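PDB 6GNF: glycogen synthase, which belongs to the starch synthase family of two-domain GT-B proteins and holds ADP and a glycan in the cleft between its domains. Local coordinates for residues Val197-Asn202 / Leu269-Asn274; His201-Gln206 / Gly285-Asp290; Ile301-Lys306 / Glu434-Asn439. One frame throughout, in Å; residues are numbered along the deposited sequence.

Interaction 1: Val197-Asn202 / Leu269-Asn274; sequences VMLLHN and LTVSPN. With AC1 (4,6-dideoxy-4-{[(1S,4R,5S,6S)-4,5,6-trihydroxy-3-(hydroxymethyl)cyclohex-2-en-1-yl]amino}-alpha-D-glucopyranose), chain D.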
# COMPACT_ATOMS: atom_id res chain seq x y z
N VAL A 197 -0.15 -11.55 13.90
CA VAL A 197 -0.40 -11.81 12.50
C VAL A 197 0.47 -10.85 11.69
O VAL A 197 0.41 -9.64 11.89
CB VAL A 197 -1.89 -11.59 12.15
CG1 VAL A 197 -2.11 -11.63 10.65
CG2 VAL A 197 -2.73 -12.64 12.84
N MET A 198 1.25 -11.42 10.78
CA MET A 198 2.09 -10.65 9.89
C MET A 198 1.24 -10.38 8.65
O MET A 198 0.86 -11.31 7.94
CB MET A 198 3.33 -11.47 9.55
CG MET A 198 4.52 -10.69 9.05
SD MET A 198 5.16 -9.56 10.30
CE MET A 198 5.08 -8.05 9.32
N LEU A 199 0.84 -9.13 8.44
CA LEU A 199 0.09 -8.75 7.25
C LEU A 199 1.01 -8.08 6.27
O LEU A 199 1.46 -6.96 6.49
CB LEU A 199 -1.09 -7.84 7.60
CG LEU A 199 -1.99 -7.42 6.43
CD1 LEU A 199 -2.44 -8.62 5.61
CD2 LEU A 199 -3.19 -6.64 6.92
N LEU A 200 1.28 -8.78 5.17
CA LEU A 200 2.22 -8.33 4.17
C LEU A 200 1.50 -7.55 3.08
O LEU A 200 0.54 -8.06 2.49
CB LEU A 200 2.94 -9.53 3.56
CG LEU A 200 3.82 -9.25 2.34
CD1 LEU A 200 5.04 -8.43 2.74
CD2 LEU A 200 4.22 -10.55 1.66
N HIS A 201 1.93 -6.32 2.84
CA HIS A 201 1.37 -5.50 1.76
C HIS A 201 2.27 -5.43 0.55
O HIS A 201 1.79 -5.18 -0.54
CB HIS A 201 1.07 -4.09 2.25
CG HIS A 201 0.10 -4.04 3.38
ND1 HIS A 201 -1.22 -3.71 3.21
CD2 HIS A 201 0.26 -4.27 4.71
CE1 HIS A 201 -1.84 -3.75 4.37
NE2 HIS A 201 -0.96 -4.08 5.30
N ASN A 202 3.58 -5.60 0.74
CA ASN A 202 4.56 -5.50 -0.34
C ASN A 202 5.87 -6.18 0.01
O ASN A 202 6.58 -5.71 0.91
CB ASN A 202 4.83 -4.02 -0.67
CG ASN A 202 5.41 -3.83 -2.07
OD1 ASN A 202 6.25 -4.61 -2.54
ND2 ASN A 202 4.96 -2.81 -2.74
N LEU A 269 -0.28 -13.44 6.57
CA LEU A 269 -1.31 -13.15 5.58
C LEU A 269 -0.81 -12.12 4.59
O LEU A 269 0.15 -11.37 4.85
CB LEU A 269 -2.56 -12.58 6.26
CG LEU A 269 -3.27 -13.42 7.31
CD1 LEU A 269 -4.41 -12.64 7.94
CD2 LEU A 269 -3.80 -14.70 6.69
N THR A 270 -1.48 -12.04 3.45
CA THR A 270 -1.22 -10.96 2.50
C THR A 270 -2.51 -10.50 1.79
O THR A 270 -3.60 -10.97 2.12
CB THR A 270 -0.10 -11.34 1.51
OG1 THR A 270 0.32 -10.17 0.79
CG2 THR A 270 -0.55 -12.43 0.55
N VAL A 271 -2.37 -9.59 0.83
CA VAL A 271 -3.50 -8.78 0.40
C VAL A 271 -4.16 -9.22 -0.92
O VAL A 271 -4.99 -8.50 -1.47
CB VAL A 271 -3.11 -7.29 0.37
CG1 VAL A 271 -2.86 -6.80 1.79
CG2 VAL A 271 -1.88 -7.04 -0.50
N SER A 272 -3.83 -10.42 -1.39
CA SER A 272 -4.62 -11.11 -2.43
C SER A 272 -4.16 -12.57 -2.55
O SER A 272 -2.97 -12.86 -2.35
CB SER A 272 -4.52 -10.43 -3.80
OG SER A 272 -3.31 -10.72 -4.45
N PRO A 273 -5.10 -13.51 -2.82
CA PRO A 273 -4.73 -14.92 -3.00
C PRO A 273 -3.70 -15.15 -4.10
O PRO A 273 -2.86 -16.04 -3.98
CB PRO A 273 -6.05 -15.59 -3.43
CG PRO A 273 -7.13 -14.64 -3.07
CD PRO A 273 -6.55 -13.27 -2.97
N ASN A 274 -3.79 -14.41 -5.19
CA ASN A 274 -2.87 -14.63 -6.31
C ASN A 274 -1.48 -14.12 -5.99
O ASN A 274 -0.49 -14.70 -6.43
CB ASN A 274 -3.40 -14.01 -7.61
CG ASN A 274 -2.56 -14.39 -8.81
OD1 ASN A 274 -2.35 -15.57 -9.09
ND2 ASN A 274 -2.05 -13.39 -9.53
C1 AC1 D . 4.69 1.55 1.59
O2 AC1 D . 5.00 -0.53 2.83
C2 AC1 D . 4.07 0.22 2.03
C4A AC1 D . -1.25 -2.78 -2.07
C3 AC1 D . 3.61 -0.61 0.83
O3 AC1 D . 2.88 -1.73 1.34
C4 AC1 D . 2.74 0.22 -0.15
N4A AC1 D . 2.25 -0.52 -1.33
C5 AC1 D . 3.57 1.45 -0.55
O5 AC1 D . 3.88 2.22 0.62
C6 AC1 D . 2.86 2.37 -1.53
C1B AC1 D . 1.45 -1.75 -1.30
C2B AC1 D . 1.14 -2.37 -2.70
O2B AC1 D . 1.83 -1.74 -3.77
C3B AC1 D . -0.30 -2.35 -3.14
O3B AC1 D . -0.47 -3.25 -4.24
O4 AC1 D . -2.57 -2.51 -2.55
C5B AC1 D . -0.99 -2.03 -0.79
C7B AC1 D . 0.20 -1.54 -0.48
C6B AC1 D . -2.10 -1.89 0.20
O6B AC1 D . -2.52 -3.21 0.55

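Interaction 2: His201-Gln206 / Gly285-Asp290; sequences HNIAFQ and GGVELD. With AC1 (4,6-dideoxy-4-{[(1S,4R,5S,6S)-4,5,6-trihydroxy-3-(hydroxymethyl)cyclohex-2-en-1-yl]amino}-alpha-D-glucopyranose), chain D; BGC (beta-D-glucopyranose), chain B.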
# COMPACT_ATOMS: atom_id res chain seq x y z
N HIS A 201 1.93 -6.32 2.84
CA HIS A 201 1.37 -5.50 1.76
C HIS A 201 2.27 -5.43 0.55
O HIS A 201 1.79 -5.18 -0.54
CB HIS A 201 1.07 -4.09 2.25
CG HIS A 201 0.10 -4.04 3.38
ND1 HIS A 201 -1.22 -3.71 3.21
CD2 HIS A 201 0.26 -4.27 4.71
CE1 HIS A 201 -1.84 -3.75 4.37
NE2 HIS A 201 -0.96 -4.08 5.30
N ASN A 202 3.58 -5.60 0.74
CA ASN A 202 4.56 -5.50 -0.34
C ASN A 202 5.87 -6.18 0.01
O ASN A 202 6.58 -5.71 0.91
CB ASN A 202 4.83 -4.02 -0.67
CG ASN A 202 5.41 -3.83 -2.07
OD1 ASN A 202 6.25 -4.61 -2.54
ND2 ASN A 202 4.96 -2.81 -2.74
N ILE A 203 6.19 -7.24 -0.72
CA ILE A 203 7.36 -8.07 -0.45
C ILE A 203 8.66 -7.46 -0.95
O ILE A 203 9.74 -7.95 -0.60
CB ILE A 203 7.18 -9.49 -1.07
CG1 ILE A 203 8.13 -10.51 -0.44
CG2 ILE A 203 7.38 -9.47 -2.57
CD1 ILE A 203 7.59 -11.15 0.81
N ALA A 204 8.59 -6.40 -1.75
CA ALA A 204 9.80 -5.78 -2.29
C ALA A 204 10.62 -5.11 -1.19
O ALA A 204 11.83 -4.99 -1.31
CB ALA A 204 9.46 -4.78 -3.38
N PHE A 205 9.98 -4.71 -0.10
CA PHE A 205 10.69 -4.07 1.00
C PHE A 205 10.57 -4.95 2.23
O PHE A 205 9.46 -5.27 2.68
CB PHE A 205 10.14 -2.66 1.24
CG PHE A 205 10.03 -1.85 -0.02
CD1 PHE A 205 11.17 -1.37 -0.66
CD2 PHE A 205 8.79 -1.61 -0.60
CE1 PHE A 205 11.08 -0.66 -1.83
CE2 PHE A 205 8.69 -0.88 -1.78
CZ PHE A 205 9.84 -0.40 -2.39
N GLN A 206 11.72 -5.34 2.76
CA GLN A 206 11.80 -6.42 3.74
C GLN A 206 12.54 -6.06 5.03
O GLN A 206 12.60 -6.88 5.93
CB GLN A 206 12.51 -7.61 3.07
CG GLN A 206 11.84 -8.06 1.79
CD GLN A 206 12.58 -9.19 1.10
OE1 GLN A 206 13.72 -9.51 1.43
NE2 GLN A 206 11.94 -9.79 0.10
N GLY A 285 9.03 -14.04 -7.48
CA GLY A 285 7.75 -13.61 -6.94
C GLY A 285 7.81 -13.25 -5.48
O GLY A 285 7.15 -12.31 -5.05
N GLY A 286 8.62 -13.99 -4.71
CA GLY A 286 8.79 -13.74 -3.29
C GLY A 286 10.04 -12.94 -2.95
O GLY A 286 10.42 -12.86 -1.78
N VAL A 287 10.71 -12.40 -3.97
CA VAL A 287 11.92 -11.60 -3.77
C VAL A 287 12.83 -12.25 -2.70
O VAL A 287 13.20 -11.64 -1.69
CB VAL A 287 11.56 -10.13 -3.43
CG1 VAL A 287 12.81 -9.25 -3.38
CG2 VAL A 287 10.60 -9.58 -4.47
N GLU A 288 13.14 -13.52 -2.97
CA GLU A 288 14.05 -14.35 -2.16
C GLU A 288 13.48 -14.86 -0.84
O GLU A 288 14.16 -15.60 -0.15
CB GLU A 288 15.40 -13.66 -1.94
CG GLU A 288 16.16 -13.39 -3.23
CD GLU A 288 17.17 -12.28 -3.07
OE1 GLU A 288 18.37 -12.58 -2.99
OE2 GLU A 288 16.77 -11.09 -3.00
N LEU A 289 12.25 -14.49 -0.49
CA LEU A 289 11.62 -15.01 0.73
C LEU A 289 10.57 -16.09 0.43
O LEU A 289 9.80 -16.48 1.31
CB LEU A 289 11.01 -13.88 1.58
CG LEU A 289 12.04 -12.99 2.30
CD1 LEU A 289 13.17 -12.52 1.41
CD2 LEU A 289 11.37 -11.80 2.98
N ASP A 290 10.61 -16.64 -0.78
CA ASP A 290 9.64 -17.66 -1.20
C ASP A 290 9.68 -18.92 -0.34
O ASP A 290 8.63 -19.47 -0.00
CB ASP A 290 9.81 -18.02 -2.68
CG ASP A 290 11.19 -18.53 -3.02
OD1 ASP A 290 12.19 -17.92 -2.58
OD2 ASP A 290 11.29 -19.55 -3.73
C1 AC1 D . 4.69 1.55 1.59
O2 AC1 D . 5.00 -0.53 2.83
C2 AC1 D . 4.07 0.22 2.03
C4A AC1 D . -1.25 -2.78 -2.07
C3 AC1 D . 3.61 -0.61 0.83
O3 AC1 D . 2.88 -1.73 1.34
C4 AC1 D . 2.74 0.22 -0.15
N4A AC1 D . 2.25 -0.52 -1.33
C5 AC1 D . 3.57 1.45 -0.55
O5 AC1 D . 3.88 2.22 0.62
C6 AC1 D . 2.86 2.37 -1.53
C1B AC1 D . 1.45 -1.75 -1.30
C2B AC1 D . 1.14 -2.37 -2.70
O2B AC1 D . 1.83 -1.74 -3.77
C3B AC1 D . -0.30 -2.35 -3.14
O3B AC1 D . -0.47 -3.25 -4.24
O4 AC1 D . -2.57 -2.51 -2.55
C5B AC1 D . -0.99 -2.03 -0.79
C7B AC1 D . 0.20 -1.54 -0.48
C6B AC1 D . -2.10 -1.89 0.20
O6B AC1 D . -2.52 -3.21 0.55
C2 BGC B . 14.07 2.34 -0.10
C3 BGC B . 12.75 2.01 0.60
C4 BGC B . 11.65 2.87 -0.01
C5 BGC B . 11.65 2.88 -1.55
C6 BGC B . 10.80 4.03 -2.08
C1 BGC B . 13.89 2.06 -1.60
O1 BGC B . 15.14 2.19 -2.30
O2 BGC B . 15.17 1.59 0.43
O3 BGC B . 12.83 2.19 2.02
O4 BGC B . 10.38 2.38 0.43
O5 BGC B . 12.95 3.00 -2.12
O6 BGC B . 10.07 3.54 -3.20

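Interaction 3: Ile301-Lys306 / Glu434-Asn439; sequences ITNGTK and EPCGLN. With AC1 (4,6-dideoxy-4-{[(1S,4R,5S,6S)-4,5,6-trihydroxy-3-(hydroxymethyl)cyclohex-2-en-1-yl]amino}-alpha-D-glucopyranose), chain D; ADP (adenosine-5'-diphosphate), chain F.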
# COMPACT_ATOMS: atom_id res chain seq x y z
N ILE A 301 -5.89 -12.47 1.21
CA ILE A 301 -7.26 -11.97 1.26
C ILE A 301 -7.29 -10.66 0.49
O ILE A 301 -6.62 -9.71 0.87
CB ILE A 301 -7.73 -11.71 2.70
CG1 ILE A 301 -7.71 -13.02 3.50
CG2 ILE A 301 -9.13 -11.12 2.71
CD1 ILE A 301 -7.97 -12.82 4.98
N THR A 302 -8.08 -10.61 -0.58
CA THR A 302 -8.15 -9.43 -1.43
C THR A 302 -8.67 -8.22 -0.68
O THR A 302 -9.74 -8.28 -0.07
CB THR A 302 -9.07 -9.71 -2.64
OG1 THR A 302 -8.54 -10.81 -3.39
CG2 THR A 302 -9.18 -8.50 -3.56
N ASN A 303 -7.95 -7.10 -0.76
CA ASN A 303 -8.38 -5.86 -0.11
C ASN A 303 -9.73 -5.42 -0.65
O ASN A 303 -10.00 -5.57 -1.83
CB ASN A 303 -7.40 -4.70 -0.37
CG ASN A 303 -6.10 -4.82 0.39
OD1 ASN A 303 -6.02 -5.50 1.42
ND2 ASN A 303 -5.08 -4.14 -0.11
N GLY A 304 -10.55 -4.87 0.24
CA GLY A 304 -11.69 -4.08 -0.17
C GLY A 304 -11.32 -2.62 -0.07
O GLY A 304 -10.13 -2.25 -0.02
N THR A 305 -12.33 -1.77 -0.06
CA THR A 305 -12.13 -0.34 0.04
C THR A 305 -13.36 0.35 0.64
O THR A 305 -14.47 -0.18 0.59
CB THR A 305 -11.82 0.24 -1.34
OG1 THR A 305 -11.48 1.63 -1.22
CG2 THR A 305 -13.01 0.10 -2.29
N LYS A 306 -13.15 1.51 1.24
CA LYS A 306 -14.24 2.32 1.75
C LYS A 306 -14.95 3.00 0.60
O LYS A 306 -14.33 3.39 -0.37
CB LYS A 306 -13.74 3.41 2.70
CG LYS A 306 -13.57 2.95 4.12
CD LYS A 306 -12.94 4.04 4.98
CE LYS A 306 -13.89 5.18 5.19
NZ LYS A 306 -13.48 6.02 6.34
N GLU A 434 2.07 -6.31 -8.34
CA GLU A 434 0.99 -5.60 -7.66
C GLU A 434 0.30 -6.50 -6.65
O GLU A 434 -0.59 -7.27 -7.01
CB GLU A 434 -0.02 -5.07 -8.69
CG GLU A 434 -0.92 -3.97 -8.14
CD GLU A 434 -0.15 -2.71 -7.83
OE1 GLU A 434 0.29 -2.05 -8.80
OE2 GLU A 434 0.01 -2.37 -6.64
N PRO A 435 0.71 -6.41 -5.37
CA PRO A 435 0.11 -7.22 -4.33
C PRO A 435 -1.42 -7.22 -4.34
O PRO A 435 -2.05 -8.28 -4.26
CB PRO A 435 0.67 -6.59 -3.05
CG PRO A 435 2.03 -6.17 -3.45
CD PRO A 435 1.89 -5.70 -4.88
N CYS A 436 -2.03 -6.05 -4.48
CA CYS A 436 -3.47 -5.97 -4.70
C CYS A 436 -3.84 -4.85 -5.66
O CYS A 436 -4.41 -5.10 -6.72
CB CYS A 436 -4.23 -5.78 -3.39
SG CYS A 436 -6.03 -5.81 -3.59
N GLY A 437 -3.49 -3.62 -5.29
CA GLY A 437 -3.87 -2.44 -6.06
C GLY A 437 -5.18 -1.90 -5.54
O GLY A 437 -6.06 -2.67 -5.15
N LEU A 438 -5.33 -0.58 -5.58
CA LEU A 438 -6.56 0.06 -5.12
C LEU A 438 -7.27 0.83 -6.24
O LEU A 438 -8.50 0.86 -6.26
CB LEU A 438 -6.28 0.95 -3.92
CG LEU A 438 -5.84 0.25 -2.60
CD1 LEU A 438 -5.69 1.25 -1.47
CD2 LEU A 438 -6.85 -0.82 -2.20
N ASN A 439 -6.52 1.44 -7.15
CA ASN A 439 -7.10 2.18 -8.26
C ASN A 439 -8.21 1.47 -8.98
O ASN A 439 -9.23 2.08 -9.28
CB ASN A 439 -6.04 2.52 -9.30
CG ASN A 439 -5.21 3.72 -8.92
OD1 ASN A 439 -5.23 4.19 -7.78
ND2 ASN A 439 -4.46 4.22 -9.89
C1 AC1 D . 4.69 1.55 1.59
O2 AC1 D . 5.00 -0.53 2.83
C2 AC1 D . 4.07 0.22 2.03
C4A AC1 D . -1.25 -2.78 -2.07
C3 AC1 D . 3.61 -0.61 0.83
O3 AC1 D . 2.88 -1.73 1.34
C4 AC1 D . 2.74 0.22 -0.15
N4A AC1 D . 2.25 -0.52 -1.33
C5 AC1 D . 3.57 1.45 -0.55
O5 AC1 D . 3.88 2.22 0.62
C6 AC1 D . 2.86 2.37 -1.53
C1B AC1 D . 1.45 -1.75 -1.30
C2B AC1 D . 1.14 -2.37 -2.70
O2B AC1 D . 1.83 -1.74 -3.77
C3B AC1 D . -0.30 -2.35 -3.14
O3B AC1 D . -0.47 -3.25 -4.24
O4 AC1 D . -2.57 -2.51 -2.55
C5B AC1 D . -0.99 -2.03 -0.79
C7B AC1 D . 0.20 -1.54 -0.48
C6B AC1 D . -2.10 -1.89 0.20
O6B AC1 D . -2.52 -3.21 0.55
PB ADP F . 0.44 1.66 -3.91
O1B ADP F . 1.26 0.50 -4.41
O2B ADP F . -0.16 1.43 -2.55
O3B ADP F . 1.11 3.00 -4.10
PA ADP F . -2.35 1.37 -4.56
O1A ADP F . -2.49 0.18 -3.63
O2A ADP F . -3.12 1.44 -5.87
O3A ADP F . -0.80 1.66 -4.94
O5' ADP F . -2.70 2.71 -3.73
C5' ADP F . -2.23 4.00 -4.14
C4' ADP F . -3.28 5.03 -3.75
O4' ADP F . -2.79 6.37 -3.84
C3' ADP F . -4.47 4.95 -4.68
O3' ADP F . -5.66 5.04 -3.89
C2' ADP F . -4.31 6.12 -5.63
O2' ADP F . -5.59 6.62 -5.97
C1' ADP F . -3.49 7.12 -4.83
N9 ADP F . -2.48 7.91 -5.59
C8 ADP F . -1.30 7.47 -6.07
N7 ADP F . -0.61 8.47 -6.68
C5 ADP F . -1.35 9.59 -6.58
C6 ADP F . -1.23 11.00 -7.00
N6 ADP F . -0.15 11.44 -7.67
N1 ADP F . -2.24 11.84 -6.69
C2 ADP F . -3.34 11.44 -6.03
N3 ADP F . -3.51 10.17 -5.62
C4 ADP F . -2.58 9.22 -5.85

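Interaction 1: Val197-Asn202 / Leu269-Asn274
Leu269 lies against Val197 and Leu199, its CD1 methyl meeting Val197 CG1 at 3.7 Å and its CB meeting Leu199 CD1 at 4.0 Å. These are neighbouring parallel strands of the Rossmann-like N-terminal half of a GT-B fold. Leu199 and Leu269 are on the same face of the sheet, where Tyr532 of helix 526-540 packs on both, whereas Leu200 is on the other face, against Leu258 and Phe262 of helix 257-264. The backbones zip in parallel register: Leu269 N gives a nearly straight bond to Met198 O (2.8 Å), and Leu200 N returns one to Leu269 O (2.8 Å). Beyond these two bonds the Thr270 side chain takes over. Its OG1, anti to the backbone N (chi1 -168°), donates to Leu200 O at 2.7 Å from well above the carbonyl plane. The Val271 side chain crosses that of His201 at about a right angle, with Val271 CG1 3.8 Å from His201 ND1. The ring has a partner on each nitrogen: NE2 bonds Asn170 OD1, and ND1 meets AC1 O6B in the ring plane at 3.0 Å, almost straight at 174°.

Interaction 2: His201-Gln206 / Gly285-Asp290
Gln206 reaches across to the 285-290 loop with its side chain extended beyond CG (chi2 177°), and its NE2 is shared between two carbonyls. Gln206 NE2 gives one hydrogen to Val287 O at 2.9 Å, close to the plane of the amide, and the other to Ile203 O at 3.0 Å, tilted slightly out of that plane. The other end is held as well, because OE1 accepts from Arg208 NE and Asn256 ND2, which together fix the rotation of the amide. Leu289 comes from the opposite direction and sets both its methyls on the same side of this amide, with CD1 and CD2 each 3.4 Å from Gln206 CD, a tight fit.

Ile203 supplies the apolar half. With CG1 anti to the backbone N (chi1 -161°), that branch runs toward Gly286 O, 3.5 Å away, while the CG2 methyl slides past Val287 to touch its CG2 at 3.7 Å. Two tight turns meet here: a type I turn over Asn202-Phe205, and a type I' turn over Gly286-Leu289, whose middle residues Val287 and Glu288 both have positive phi. The second turn is closed by Leu289 N on Gly286 O and leads straight into helix 290-296, with Leu289 at its N-cap position.

The first turn also carries part of the glycan pocket. Asn202 bends its OD1 onto Ala204 N at 3.1 Å, an Asx turn, and its ND2 bonds Gln362 OE1. Phe205 has a different neighbour on each ring face: the CB of Ala204 over one, and over the other a beta-D-glucopyranose, with the ring's CE1 3.6 Å from BGC C5.

Interaction 3: Ile301-Lys306 / Glu434-Asn439
Cys436 and Leu438 are the two residues through which the Glu434-Asn439 loop touches the chain around Asn303, with AC1 and ADP bound beside them. The loop opens with Glu434, whose side chain is bent at chi2 so that OE2 accepts from AC1 O3B at 2.6 Å. The same oxygen forms a salt bridge with Lys363, and OE1 is taken by Ser431 OG. Pro435 follows with its ring against O3B.

At Cys436 the backbone N donates to AC1 O3B at 3.2 Å, nearly straight at 175°. Its SG, anti to that N (chi1 -175°), lies on the 301-306 side, where it sits 3.7 Å from Asn303 CB, with the Thr302 CG2 methyl a little farther off at 4.1 Å. Asn303, packed this way and also against Val271 and Trp525, points its amide at the cyclohexene part of AC1: ND2 donates to AC1 O6B at 2.8 Å. This junction lies in the interdomain cleft of the GT-B fold, the 301-306 loop leaving the last strand of the N-terminal sheet and the 434-439 loop belonging to the C-terminal domain.

Gly437 has a positive phi of 91°, where a CB would be jammed against the preceding carbonyl oxygen. Its N donates to AC1 O4 at 3.1 Å and, weakly, to O3B. Leu438 turns from AC1 to the nucleotide: its N bonds ADP O2A at 3.0 Å, its CG lies alongside O1A, and CD2 reaches to 4.2 Å from Gly304 O. Asn439 begins helix 439-445, whose N-terminal end faces the diphosphate and may favour its negative charge; OD1 takes a weak bond from ADP O2', while ND2 is fixed by Ile356 O.

In the fold
From the N terminus, the chain first reaches 197-206, which serves interactions 1 and 2 in turn. Interaction 1 closes a loop of 66 residues when 269-274 returns beside the strand; interaction 2 closes slightly later, at 285-290, so the two loops cross in sequence rather than nest, sharing His201 and Asn202. Interaction 3 starts only after both are closed and spans 127 residues, joining the end of the N-terminal sheet to the C-terminal domain. Interactions 1 and 3 also touch directly: Thr270 O bonds Ile301 N, just past the edge strand 298-300, and Ser272 OG bonds Pro435 O across the cleft. All three contacts border the same bound AC1.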